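Local atomic coordinates of serpin-12 (Manduca sexta, PDB entry 6CJ7), a protein that probably inhibits serine proteases as a serpin and thereby controls the prophenoloxidase activation system in larval hemolymph. Residues A[25-29]-A[249-253]; A[34-40]-A[372-378]; A[104-108]-A[304-308]; A[220-224]-A[350-354]; A[280-284]-A[317-321]. All blocks are in the same frame, centred on the assembly; numbering follows the deposited sequence.

Contact 1: residues A[25-29]-A[249-253]; sequences FKQMA and LSSLS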
# COMPACT_ATOMS: atom_id res chain seq x y z
N PHE A 25 -0.37 5.09 7.29
CA PHE A 25 -0.55 3.73 7.78
C PHE A 25 -0.37 3.65 9.28
O PHE A 25 -1.17 3.01 9.98
CB PHE A 25 0.43 2.79 7.08
CG PHE A 25 0.36 1.35 7.56
CD1 PHE A 25 -0.60 0.48 7.05
CD2 PHE A 25 1.24 0.89 8.53
CE1 PHE A 25 -0.68 -0.84 7.51
CE2 PHE A 25 1.16 -0.44 9.00
CZ PHE A 25 0.21 -1.30 8.48
N LYS A 26 0.67 4.30 9.81
CA LYS A 26 0.91 4.26 11.25
C LYS A 26 -0.22 4.94 12.01
O LYS A 26 -0.61 4.47 13.09
CB LYS A 26 2.25 4.89 11.58
CG LYS A 26 3.45 4.05 11.12
CD LYS A 26 4.74 4.54 11.76
CE LYS A 26 5.92 3.68 11.33
NZ LYS A 26 7.11 4.00 12.18
N GLN A 27 -0.74 6.04 11.47
CA GLN A 27 -1.87 6.71 12.12
C GLN A 27 -3.08 5.79 12.19
O GLN A 27 -3.70 5.64 13.25
CB GLN A 27 -2.21 8.02 11.40
CG GLN A 27 -3.42 8.76 12.00
CD GLN A 27 -3.20 9.17 13.44
OE1 GLN A 27 -2.12 9.63 13.80
NE2 GLN A 27 -4.22 8.99 14.26
N MET A 28 -3.40 5.15 11.07
CA MET A 28 -4.52 4.22 11.01
C MET A 28 -4.36 3.05 11.98
O MET A 28 -5.35 2.53 12.49
CB MET A 28 -4.71 3.70 9.58
CG MET A 28 -5.02 4.79 8.56
SD MET A 28 -5.11 4.15 6.88
CE MET A 28 -6.82 3.63 6.80
N ALA A 29 -3.12 2.64 12.22
CA ALA A 29 -2.86 1.53 13.13
C ALA A 29 -3.12 1.88 14.59
O ALA A 29 -3.48 1.00 15.38
CB ALA A 29 -1.41 1.05 12.95
N LEU A 249 5.60 -1.40 15.54
CA LEU A 249 5.26 -0.61 14.37
C LEU A 249 5.50 0.88 14.62
O LEU A 249 6.01 1.58 13.74
CB LEU A 249 3.82 -0.86 13.95
CG LEU A 249 3.30 0.03 12.83
CD1 LEU A 249 4.12 -0.19 11.57
CD2 LEU A 249 1.84 -0.23 12.58
N SER A 250 5.17 1.37 15.82
CA SER A 250 5.36 2.79 16.12
C SER A 250 6.83 3.20 16.03
O SER A 250 7.15 4.30 15.57
CB SER A 250 4.80 3.11 17.50
OG SER A 250 3.39 3.01 17.50
N SER A 251 7.74 2.32 16.47
CA SER A 251 9.15 2.65 16.56
C SER A 251 9.92 2.41 15.27
O SER A 251 11.01 2.96 15.10
CB SER A 251 9.81 1.85 17.69
OG SER A 251 9.99 0.49 17.33
N LEU A 252 9.38 1.60 14.36
CA LEU A 252 10.13 1.12 13.21
C LEU A 252 10.14 2.17 12.10
O LEU A 252 9.09 2.49 11.53
CB LEU A 252 9.53 -0.19 12.70
CG LEU A 252 10.25 -0.87 11.54
CD1 LEU A 252 11.61 -1.38 11.98
CD2 LEU A 252 9.39 -2.00 10.98
N SER A 253 11.33 2.68 11.76
CA SER A 253 11.46 3.61 10.65
C SER A 253 11.73 2.87 9.35
O SER A 253 12.23 1.74 9.35
CB SER A 253 12.57 4.63 10.92
OG SER A 253 13.85 4.04 10.76
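Lys-26 links helix 19-31 to Leu-249, Ser-250 and Leu-252 at the end of helix 245-251. Its chain starts with CG anti to the carbonyl carbon (chi1 -71°) and runs extended from there. CB and CG lead toward helix 245-251. Lys-26 CD lies 3.8 Å from Leu-249 O. Lys-26 CE follows closely, 3.2 Å from the same Leu-249 O, and it also approaches Leu-252 O. The ammonium tip then enters the group of carbonyls at the C-terminal end of helix 245-251. Lys-26 NZ gives a short hydrogen bond of 2.6 Å to Leu-252 O, which it meets from above the carbonyl plane. Weak bonds run from Lys-26 NZ to Leu-249 O at 3.1 Å and to Ser-250 O. A positive group at a helix C-terminus probably gains from the helix dipole. Both helices belong to the serpin fold and pack beside strand 370-377, where Phe-25 and Leu-249 both touch Met-374. Beside the lysine chain the contact is apolar. Leu-249 points across with its CG anti to the backbone N (chi1 174°). Both of its methyls meet the Phe-25 ring, and CD2 also meets Ala-29. Leu-249 CD2 lies 3.5 Å from Ala-29 CB and 3.7 Å from Phe-25 CE2. Leu-249 CD1 approaches the edge of the Phe-25 ring in its plane, 3.9 Å from Phe-25 CE2.

Contact 2: residues A[34-40]-A[372-378]; sequences GNLAASP and LFMARIM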
# COMPACT_ATOMS: atom_id res chain seq x y z
N GLY A 34 -6.90 -5.26 14.94
CA GLY A 34 -7.20 -6.17 13.86
C GLY A 34 -6.21 -6.07 12.73
O GLY A 34 -5.29 -5.23 12.71
N ASN A 35 -6.39 -6.95 11.75
CA ASN A 35 -5.59 -6.90 10.53
C ASN A 35 -5.66 -5.52 9.90
O ASN A 35 -6.73 -4.90 9.85
CB ASN A 35 -6.07 -7.94 9.52
CG ASN A 35 -5.69 -9.35 9.91
OD1 ASN A 35 -4.83 -9.54 10.76
ND2 ASN A 35 -6.34 -10.33 9.32
N LEU A 36 -4.53 -5.04 9.42
CA LEU A 36 -4.48 -3.75 8.76
C LEU A 36 -3.51 -3.84 7.59
O LEU A 36 -2.39 -4.34 7.75
CB LEU A 36 -4.05 -2.65 9.73
CG LEU A 36 -4.21 -1.22 9.21
CD1 LEU A 36 -5.69 -0.84 9.22
CD2 LEU A 36 -3.38 -0.26 10.05
N ALA A 37 -3.92 -3.34 6.43
CA ALA A 37 -3.10 -3.40 5.23
C ALA A 37 -3.32 -2.14 4.41
O ALA A 37 -4.46 -1.68 4.29
CB ALA A 37 -3.44 -4.63 4.39
N ALA A 38 -2.24 -1.60 3.86
CA ALA A 38 -2.34 -0.44 2.99
C ALA A 38 -1.05 -0.31 2.21
O ALA A 38 -0.02 -0.88 2.58
CB ALA A 38 -2.61 0.86 3.76
N SER A 39 -1.11 0.45 1.12
CA SER A 39 0.09 0.71 0.33
C SER A 39 0.59 2.13 0.56
O SER A 39 -0.06 3.08 0.11
CB SER A 39 -0.19 0.51 -1.15
OG SER A 39 0.94 0.94 -1.92
N PRO A 40 1.74 2.34 1.22
CA PRO A 40 2.29 3.70 1.29
C PRO A 40 2.52 4.30 -0.09
O PRO A 40 2.37 5.52 -0.26
CB PRO A 40 3.60 3.52 2.06
CG PRO A 40 3.35 2.28 2.90
CD PRO A 40 2.54 1.38 2.00
N LEU A 372 6.01 -0.84 -0.77
CA LEU A 372 4.82 -0.91 -1.60
C LEU A 372 3.59 -1.36 -0.82
O LEU A 372 2.48 -1.04 -1.23
CB LEU A 372 5.02 -1.87 -2.77
CG LEU A 372 6.12 -1.46 -3.76
CD1 LEU A 372 6.28 -2.52 -4.83
CD2 LEU A 372 5.76 -0.12 -4.39
N PHE A 373 3.78 -2.13 0.24
CA PHE A 373 2.68 -2.66 1.03
C PHE A 373 3.16 -2.75 2.47
O PHE A 373 4.30 -3.15 2.72
CB PHE A 373 2.27 -4.05 0.50
CG PHE A 373 0.84 -4.40 0.62
CD1 PHE A 373 0.34 -4.93 1.80
CD2 PHE A 373 -0.00 -4.32 -0.48
CE1 PHE A 373 -1.00 -5.29 1.91
CE2 PHE A 373 -1.32 -4.68 -0.39
CZ PHE A 373 -1.83 -5.17 0.81
N MET A 374 2.29 -2.38 3.41
CA MET A 374 2.53 -2.61 4.83
C MET A 374 1.34 -3.37 5.39
O MET A 374 0.19 -3.04 5.09
CB MET A 374 2.74 -1.30 5.60
CG MET A 374 4.00 -0.56 5.19
SD MET A 374 4.25 0.93 6.15
CE MET A 374 4.72 0.25 7.74
N ALA A 375 1.61 -4.41 6.17
CA ALA A 375 0.50 -5.16 6.76
C ALA A 375 0.83 -5.47 8.20
O ALA A 375 1.92 -5.97 8.51
CB ALA A 375 0.22 -6.46 5.99
N ARG A 376 -0.14 -5.22 9.08
CA ARG A 376 -0.10 -5.71 10.44
C ARG A 376 -0.99 -6.96 10.48
O ARG A 376 -2.21 -6.87 10.35
CB ARG A 376 -0.58 -4.63 11.41
CG ARG A 376 -0.76 -5.08 12.88
CD ARG A 376 -1.19 -3.93 13.73
NE ARG A 376 -2.62 -3.70 13.54
CZ ARG A 376 -3.29 -2.65 13.96
NH1 ARG A 376 -2.68 -1.71 14.65
NH2 ARG A 376 -4.59 -2.55 13.70
N ILE A 377 -0.36 -8.12 10.62
CA ILE A 377 -1.08 -9.39 10.56
C ILE A 377 -1.38 -9.80 12.00
O ILE A 377 -0.52 -10.32 12.71
CB ILE A 377 -0.27 -10.46 9.83
CG1 ILE A 377 0.19 -9.92 8.47
CG2 ILE A 377 -1.09 -11.74 9.71
CD1 ILE A 377 -0.89 -9.89 7.43
N MET A 378 -2.62 -9.54 12.43
CA MET A 378 -3.14 -10.00 13.72
C MET A 378 -3.73 -11.39 13.65
O MET A 378 -3.81 -12.06 14.69
CB MET A 378 -4.22 -9.05 14.26
CG MET A 378 -3.80 -7.61 14.43
SD MET A 378 -2.24 -7.33 15.33
CE MET A 378 -2.69 -7.54 17.11
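Arg-376 turns the edge of its guanidinium to Gly-34 O. Arg-376 NH2 and NE grip Gly-34 O side-on at 2.9 Å and 3.2 Å, and the oxygen lies near the guanidinium plane. The chain is extended to CD and bends at chi3 (79°), which swings the nitrogens over to the glycine. Leu-36 CD2 lies over one face of the group. NH2 also bonds to Gln-32 O. NH1 is engaged elsewhere, in a salt bridge to Asp-246 and a hydrogen bond to Ala-29 O. Leu-36, Ala-38, Met-374 and Arg-376 share the face of the sheet turned to helix 19-31. On that side, Met-374 and the Pro-40 ring cross at about a right angle, with Met-374 SD 3.6 Å from Pro-40 CG. The strands 36-38 and 373-377 pair antiparallel in sheet B of the serpin fold. Backbone bonds join Leu-36 with Arg-376 and Ala-38 with Met-374 in both directions. Between them Ala-37 and Ala-375 form a non-hydrogen-bonded pair, and Ala-37 packs on Ile-277 of strand 265-282. There the Phe-373 ring leans in obliquely, its CE1 3.5 Å from Ala-37 CB, while Ala-38 O lies over one ring face toward the rim. Leu-372 and Phe-373 form a classic bulge opposite Leu-363. Side chains close both ends of the pairing. Ser-39 OG donates to Leu-372 O at 2.6 Å and also caps Ser-42 N. Asn-35 OD1 accepts from Met-378 N at 2.8 Å, and its ND2 reaches Asp-379 O.

Contact 3: residues A[104-108]-A[304-308]; sequences NFNLN and NLGSH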
# COMPACT_ATOMS: atom_id res chain seq x y z
N ASN A 104 -19.29 18.14 -14.99
CA ASN A 104 -19.54 19.56 -14.74
C ASN A 104 -18.26 20.39 -14.83
O ASN A 104 -18.34 21.62 -14.99
CB ASN A 104 -20.19 19.76 -13.37
CG ASN A 104 -21.60 19.20 -13.31
OD1 ASN A 104 -22.34 19.27 -14.28
ND2 ASN A 104 -21.96 18.64 -12.16
N PHE A 105 -17.10 19.75 -14.74
CA PHE A 105 -15.80 20.42 -14.79
C PHE A 105 -15.09 20.06 -16.09
O PHE A 105 -15.19 18.92 -16.57
CB PHE A 105 -14.94 20.01 -13.58
CG PHE A 105 -15.48 20.52 -12.28
CD1 PHE A 105 -16.47 19.83 -11.61
CD2 PHE A 105 -15.03 21.73 -11.75
CE1 PHE A 105 -17.00 20.32 -10.42
CE2 PHE A 105 -15.54 22.22 -10.56
CZ PHE A 105 -16.53 21.51 -9.90
N ASN A 106 -14.38 21.02 -16.66
CA ASN A 106 -13.51 20.76 -17.79
C ASN A 106 -12.16 20.29 -17.27
O ASN A 106 -11.57 20.93 -16.40
CB ASN A 106 -13.34 22.01 -18.65
CG ASN A 106 -14.64 22.45 -19.29
OD1 ASN A 106 -15.32 21.66 -19.95
ND2 ASN A 106 -15.00 23.71 -19.08
N LEU A 107 -11.68 19.17 -17.80
CA LEU A 107 -10.40 18.67 -17.32
C LEU A 107 -9.27 19.54 -17.85
O LEU A 107 -9.36 20.14 -18.93
CB LEU A 107 -10.20 17.20 -17.73
CG LEU A 107 -10.01 16.75 -19.18
CD1 LEU A 107 -8.59 16.96 -19.67
CD2 LEU A 107 -10.39 15.28 -19.27
N ASN A 108 -8.21 19.64 -17.06
CA ASN A 108 -7.00 20.34 -17.48
C ASN A 108 -6.12 19.37 -18.27
O ASN A 108 -5.72 18.33 -17.73
CB ASN A 108 -6.26 20.87 -16.25
CG ASN A 108 -5.02 21.66 -16.59
OD1 ASN A 108 -3.99 21.10 -16.94
ND2 ASN A 108 -5.11 22.98 -16.47
N ASN A 304 -5.98 23.92 -11.38
CA ASN A 304 -5.15 23.40 -12.46
C ASN A 304 -5.34 21.90 -12.66
O ASN A 304 -4.60 21.28 -13.44
CB ASN A 304 -3.68 23.71 -12.23
CG ASN A 304 -3.35 25.16 -12.44
OD1 ASN A 304 -2.52 25.72 -11.72
ND2 ASN A 304 -3.98 25.78 -13.43
N LEU A 305 -6.30 21.30 -11.95
CA LEU A 305 -6.80 19.96 -12.24
C LEU A 305 -8.04 20.02 -13.13
O LEU A 305 -8.15 19.24 -14.09
CB LEU A 305 -7.08 19.24 -10.92
CG LEU A 305 -7.50 17.78 -10.93
CD1 LEU A 305 -7.24 17.17 -9.56
CD2 LEU A 305 -8.97 17.63 -11.28
N GLY A 306 -8.98 20.91 -12.82
CA GLY A 306 -10.17 21.09 -13.63
C GLY A 306 -10.86 22.38 -13.24
O GLY A 306 -10.50 23.01 -12.24
N SER A 307 -11.87 22.75 -14.02
CA SER A 307 -12.47 24.06 -13.83
C SER A 307 -13.94 24.05 -14.23
O SER A 307 -14.35 23.36 -15.16
CB SER A 307 -11.73 25.14 -14.63
OG SER A 307 -11.75 24.85 -16.02
N HIS A 308 -14.73 24.85 -13.51
CA HIS A 308 -16.11 25.16 -13.88
C HIS A 308 -16.21 26.67 -13.78
O HIS A 308 -16.36 27.21 -12.68
CB HIS A 308 -17.11 24.46 -12.95
CG HIS A 308 -18.54 24.78 -13.25
ND1 HIS A 308 -19.41 23.87 -13.81
CD2 HIS A 308 -19.27 25.90 -13.04
CE1 HIS A 308 -20.60 24.41 -13.95
NE2 HIS A 308 -20.54 25.65 -13.49
O HOH W 1 -9.70 23.16 -16.78
O HOH W 2 -14.67 25.72 -17.34
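His-308 sets its ring edge against Phe-105 and bonds to the backbone of Asn-104. Its CG is anti to the backbone N (chi1 178°), which sends the imidazole across to the other strand. His-308 ND1 donates to Asn-104 O at 2.8 Å. The oxygen lies near the ring plane, but the donor is tilted from the carbonyl plane. In Phe-105 CG lies anti to the carbonyl carbon (chi1 -67°). Phe-105 CE2 meets His-308 CB at 3.6 Å. The imidazole presents its edge to the phenyl face in a T-shaped pair, with the His-308 and Phe-105 centroids 5.9 Å apart and planes at 63°. Strands 106-107 and 306-307 make a small two-stranded antiparallel sheet, a surface ribbon of the serpin fold. Asn-106 and Ser-307 are its hydrogen-bonded pair, and Leu-107 turns to strands 92-102 and 123-126. Gly-306 lets the strands run close, its CA 3.1 Å from Asn-106 O. Ser-307 OG stands between its own backbone N and carbonyl carbon. There it shares water 1 with Asn-106 O, to which the water donates. Water 2 accepts from Asn-106 ND2 at 2.7 Å and gives a weak bond to Ser-307 O. At the other end, Asn-108 N bonds to Leu-305 O from above the carbonyl plane. The Asn-108 side chain lies anti to its N, placing CG 3.2 Å from Asn-304 O, while OD1 caps Phe-111 N.

Contact 4: residues A[220-224]-A[350-354]; sequences AKVVV and SLYFR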
# COMPACT_ATOMS: atom_id res chain seq x y z
N ALA A 220 12.97 -7.04 17.97
CA ALA A 220 12.25 -7.85 16.99
C ALA A 220 13.23 -8.63 16.13
O ALA A 220 14.37 -8.21 15.91
CB ALA A 220 11.37 -6.97 16.11
N LYS A 221 12.77 -9.78 15.65
CA LYS A 221 13.50 -10.55 14.65
C LYS A 221 13.06 -10.11 13.27
O LYS A 221 11.91 -9.72 13.06
CB LYS A 221 13.24 -12.05 14.82
CG LYS A 221 13.80 -12.67 16.06
CD LYS A 221 13.32 -14.11 16.15
CE LYS A 221 13.86 -14.81 17.38
NZ LYS A 221 13.54 -16.27 17.36
N VAL A 222 13.98 -10.20 12.31
CA VAL A 222 13.76 -9.77 10.93
C VAL A 222 14.22 -10.87 9.99
O VAL A 222 15.32 -11.41 10.17
CB VAL A 222 14.52 -8.47 10.62
CG1 VAL A 222 14.34 -8.06 9.15
CG2 VAL A 222 14.08 -7.35 11.56
N VAL A 223 13.41 -11.20 8.98
CA VAL A 223 13.87 -12.01 7.86
C VAL A 223 13.44 -11.34 6.56
O VAL A 223 12.36 -10.73 6.49
CB VAL A 223 13.36 -13.47 7.95
CG1 VAL A 223 11.87 -13.58 7.68
CG2 VAL A 223 14.15 -14.38 7.00
N VAL A 224 14.30 -11.40 5.54
CA VAL A 224 14.05 -10.82 4.22
C VAL A 224 13.87 -11.96 3.24
O VAL A 224 14.80 -12.75 3.01
CB VAL A 224 15.21 -9.91 3.78
CG1 VAL A 224 14.95 -9.36 2.38
CG2 VAL A 224 15.45 -8.79 4.78
N SER A 350 20.95 -20.89 12.84
CA SER A 350 21.37 -19.67 13.52
C SER A 350 20.19 -18.92 14.10
O SER A 350 20.30 -18.28 15.15
CB SER A 350 22.14 -18.77 12.55
OG SER A 350 23.01 -19.53 11.72
N LEU A 351 19.04 -19.00 13.44
CA LEU A 351 17.86 -18.25 13.84
C LEU A 351 16.63 -19.11 13.59
O LEU A 351 16.47 -19.67 12.51
CB LEU A 351 17.75 -16.93 13.07
CG LEU A 351 16.51 -16.07 13.26
CD1 LEU A 351 16.38 -15.63 14.71
CD2 LEU A 351 16.53 -14.86 12.34
N TYR A 352 15.77 -19.22 14.60
CA TYR A 352 14.42 -19.72 14.43
C TYR A 352 13.49 -18.53 14.23
O TYR A 352 13.49 -17.60 15.05
CB TYR A 352 13.96 -20.51 15.65
CG TYR A 352 14.58 -21.88 15.80
CD1 TYR A 352 14.07 -22.97 15.12
CD2 TYR A 352 15.67 -22.08 16.64
CE1 TYR A 352 14.62 -24.23 15.26
CE2 TYR A 352 16.23 -23.33 16.79
CZ TYR A 352 15.71 -24.40 16.09
OH TYR A 352 16.27 -25.65 16.23
N PHE A 353 12.72 -18.55 13.15
CA PHE A 353 11.76 -17.49 12.86
C PHE A 353 10.39 -18.13 12.70
O PHE A 353 10.04 -18.62 11.62
CB PHE A 353 12.16 -16.70 11.61
CG PHE A 353 11.45 -15.37 11.48
CD1 PHE A 353 10.13 -15.32 11.05
CD2 PHE A 353 12.11 -14.18 11.75
CE1 PHE A 353 9.46 -14.10 10.92
CE2 PHE A 353 11.43 -12.95 11.62
CZ PHE A 353 10.11 -12.92 11.21
N ARG A 354 9.61 -18.13 13.77
CA ARG A 354 8.31 -18.77 13.77
C ARG A 354 7.27 -17.68 14.00
O ARG A 354 7.14 -17.16 15.12
CB ARG A 354 8.24 -19.86 14.83
CG ARG A 354 6.85 -20.25 15.28
CD ARG A 354 6.90 -21.51 16.08
NE ARG A 354 7.69 -21.35 17.30
CZ ARG A 354 8.12 -22.36 18.04
NH1 ARG A 354 7.83 -23.60 17.69
NH2 ARG A 354 8.84 -22.12 19.14
O HOH W 3 10.73 -17.09 16.40
O HOH W 4 16.18 -18.05 17.30
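Phe-353 and Val-223 form the tight part of an orthogonal packing between two sheets of the serpin fold. Strand 220-224, in sheet B, and strand 351-354, in sheet C after the reactive-centre loop, cross at 90°, their axes 8.4 Å apart at the closest. Val-223 CG1 stands over the centre of the Phe-353 ring in a CH-pi contact, 3.9 Å from the centroid and only 5° off the ring normal. Its first torsion (chi1 71°) sets CG1 between the backbone N and the carbonyl carbon, facing the ring. The ring edge lies against the Lys-221 backbone. Phe-353 CE2 lies 3.6 Å from Lys-221 O, and Val-222 N is close to the ring plane. Val-236 and Leu-238 of strand 232-239 add to the packing round Phe-353. The side toward solvent is looser. Here Lys-221 leaves the strand with an extended chain that runs past Leu-351 in the opposite direction, CD 3.7 Å from Leu-351 CD1. Lys-221 CB lies 3.8 Å from Phe-353 CE2, and one lysine thus spans the apolar and the wet halves. Lys-221 NZ donates to Tyr-352 O at 2.7 Å, almost in line with the carbonyl bond. Two waters beside the ammonium group both accept from it. Water 3 also accepts from Arg-354 N. Water 4 sits 3.2 Å from Lys-221 NZ and takes a second hydrogen bond from Tyr-352 N at 3.0 Å.

Contact 5: residues A[280-284]-A[317-321]; sequences DINLE and SALHS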
# COMPACT_ATOMS: atom_id res chain seq x y z
N ASP A 280 -10.17 -2.31 1.93
CA ASP A 280 -10.77 -1.20 1.20
C ASP A 280 -10.94 -0.04 2.17
O ASP A 280 -11.59 -0.20 3.21
CB ASP A 280 -12.13 -1.58 0.60
CG ASP A 280 -12.07 -2.79 -0.29
OD1 ASP A 280 -12.95 -3.67 -0.13
OD2 ASP A 280 -11.17 -2.88 -1.15
N ILE A 281 -10.40 1.12 1.83
CA ILE A 281 -10.20 2.20 2.79
C ILE A 281 -10.72 3.52 2.23
O ILE A 281 -10.32 3.94 1.14
CB ILE A 281 -8.72 2.36 3.16
CG1 ILE A 281 -8.16 1.07 3.77
CG2 ILE A 281 -8.55 3.52 4.09
CD1 ILE A 281 -6.66 1.11 3.91
N ASN A 282 -11.58 4.17 3.00
CA ASN A 282 -11.96 5.56 2.75
C ASN A 282 -10.96 6.45 3.48
O ASN A 282 -10.90 6.46 4.71
CB ASN A 282 -13.39 5.78 3.23
CG ASN A 282 -13.85 7.21 3.10
OD1 ASN A 282 -13.07 8.14 2.85
ND2 ASN A 282 -15.15 7.41 3.30
N LEU A 283 -10.15 7.18 2.71
CA LEU A 283 -9.04 7.94 3.28
C LEU A 283 -9.44 9.30 3.84
O LEU A 283 -8.59 9.97 4.44
CB LEU A 283 -7.95 8.14 2.22
CG LEU A 283 -7.23 6.85 1.82
CD1 LEU A 283 -6.40 7.14 0.58
CD2 LEU A 283 -6.33 6.33 2.94
N GLU A 284 -10.68 9.75 3.66
CA GLU A 284 -11.00 11.10 4.12
C GLU A 284 -10.79 11.28 5.62
O GLU A 284 -10.17 12.28 6.02
CB GLU A 284 -12.42 11.47 3.70
CG GLU A 284 -12.83 12.88 4.15
CD GLU A 284 -14.31 13.18 3.92
OE1 GLU A 284 -15.12 12.23 3.79
OE2 GLU A 284 -14.65 14.36 3.86
N SER A 317 -14.44 11.99 -2.82
CA SER A 317 -14.13 10.70 -2.24
C SER A 317 -12.68 10.37 -2.59
O SER A 317 -12.24 10.64 -3.70
CB SER A 317 -15.06 9.60 -2.77
OG SER A 317 -16.38 9.79 -2.29
N ALA A 318 -11.96 9.82 -1.62
CA ALA A 318 -10.58 9.37 -1.81
C ALA A 318 -10.52 7.94 -1.30
O ALA A 318 -10.66 7.70 -0.10
CB ALA A 318 -9.59 10.26 -1.06
N LEU A 319 -10.36 6.99 -2.23
CA LEU A 319 -10.56 5.58 -1.93
C LEU A 319 -9.30 4.80 -2.28
O LEU A 319 -8.71 4.99 -3.35
CB LEU A 319 -11.76 5.03 -2.72
CG LEU A 319 -13.06 5.81 -2.51
CD1 LEU A 319 -14.16 5.30 -3.43
CD2 LEU A 319 -13.47 5.70 -1.06
N HIS A 320 -8.91 3.90 -1.37
CA HIS A 320 -7.72 3.09 -1.53
C HIS A 320 -8.05 1.63 -1.27
O HIS A 320 -8.75 1.30 -0.31
CB HIS A 320 -6.61 3.55 -0.57
CG HIS A 320 -5.41 2.64 -0.55
ND1 HIS A 320 -4.76 2.22 -1.69
CD2 HIS A 320 -4.75 2.05 0.49
CE1 HIS A 320 -3.76 1.42 -1.36
NE2 HIS A 320 -3.72 1.31 -0.05
N SER A 321 -7.55 0.74 -2.11
CA SER A 321 -7.68 -0.69 -1.86
C SER A 321 -6.32 -1.35 -2.03
O SER A 321 -5.54 -0.99 -2.91
CB SER A 321 -8.69 -1.35 -2.80
OG SER A 321 -8.76 -2.75 -2.53
O HOH W 5 -13.53 9.70 0.80
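Asp-280 and Ser-321 meet through complementary torsions. Asp-280 has CG beside its backbone N (chi1 -56°), and Ser-321 has OG anti to its own (chi1 179°). These settings bring Ser-321 OG to Asp-280 OD2, 2.8 Å away, where it donates. Ser-321 OG also bonds to Ala-279 O, and Lys-278 forms a salt bridge to Asp-280 OD2. On the opposite face, Ile-281 and His-320 lie side by side, with Ile-281 CD1 4.0 Å from His-320 CD2. Leu-283 crosses the histidine obliquely and touches its CB through CD1. Backbone bonds in both directions join Ile-281 and His-320, and Leu-283 N adds one to Ala-318 O. Strands 265-282 and 317-326 are antiparallel neighbours in sheet A of the serpin fold. Where strand 265-282 ends, Asn-282 OD1 accepts from Glu-284 N at 3.0 Å, a capping bond. Asn-282 OD1 also accepts a hydrogen bond from water 5, which accepts in turn from Ala-318 N. His-320 lies in what corresponds to the serpin shutter region. Its ND1 bonds to Asn-169 O and its NE2 to Ser-39 N. A carbonyl on one nitrogen and a backbone N-H on the other suggest a neutral imidazole protonated at ND1.

How the contacts relate
Contacts 2 and 5 are buried, contacts 1 and 4 partly so, and contact 3 lies on the surface. Contacts 1, 2 and 5 touch one another. Contacts 1 and 5 each share a hydrogen bond with contact 2, and Met-28 of contact 1 packs on Ile-281. The helices of contact 1 pack on side chains from the strands of contact 2. Strand 265-282 of contact 5 pairs farther along with strand 351-354 of contact 4. Contacts 3 and 4 lie on opposite sides of the chain's centre, about 52 Å apart between centres. Contacts 2, 3 and 5 pair strands through backbone bonds. In contacts 1 and 4 a lysine instead reaches backbone carbonyl oxygen beside an apolar patch. Bridging waters accompany contacts 3, 4 and 5.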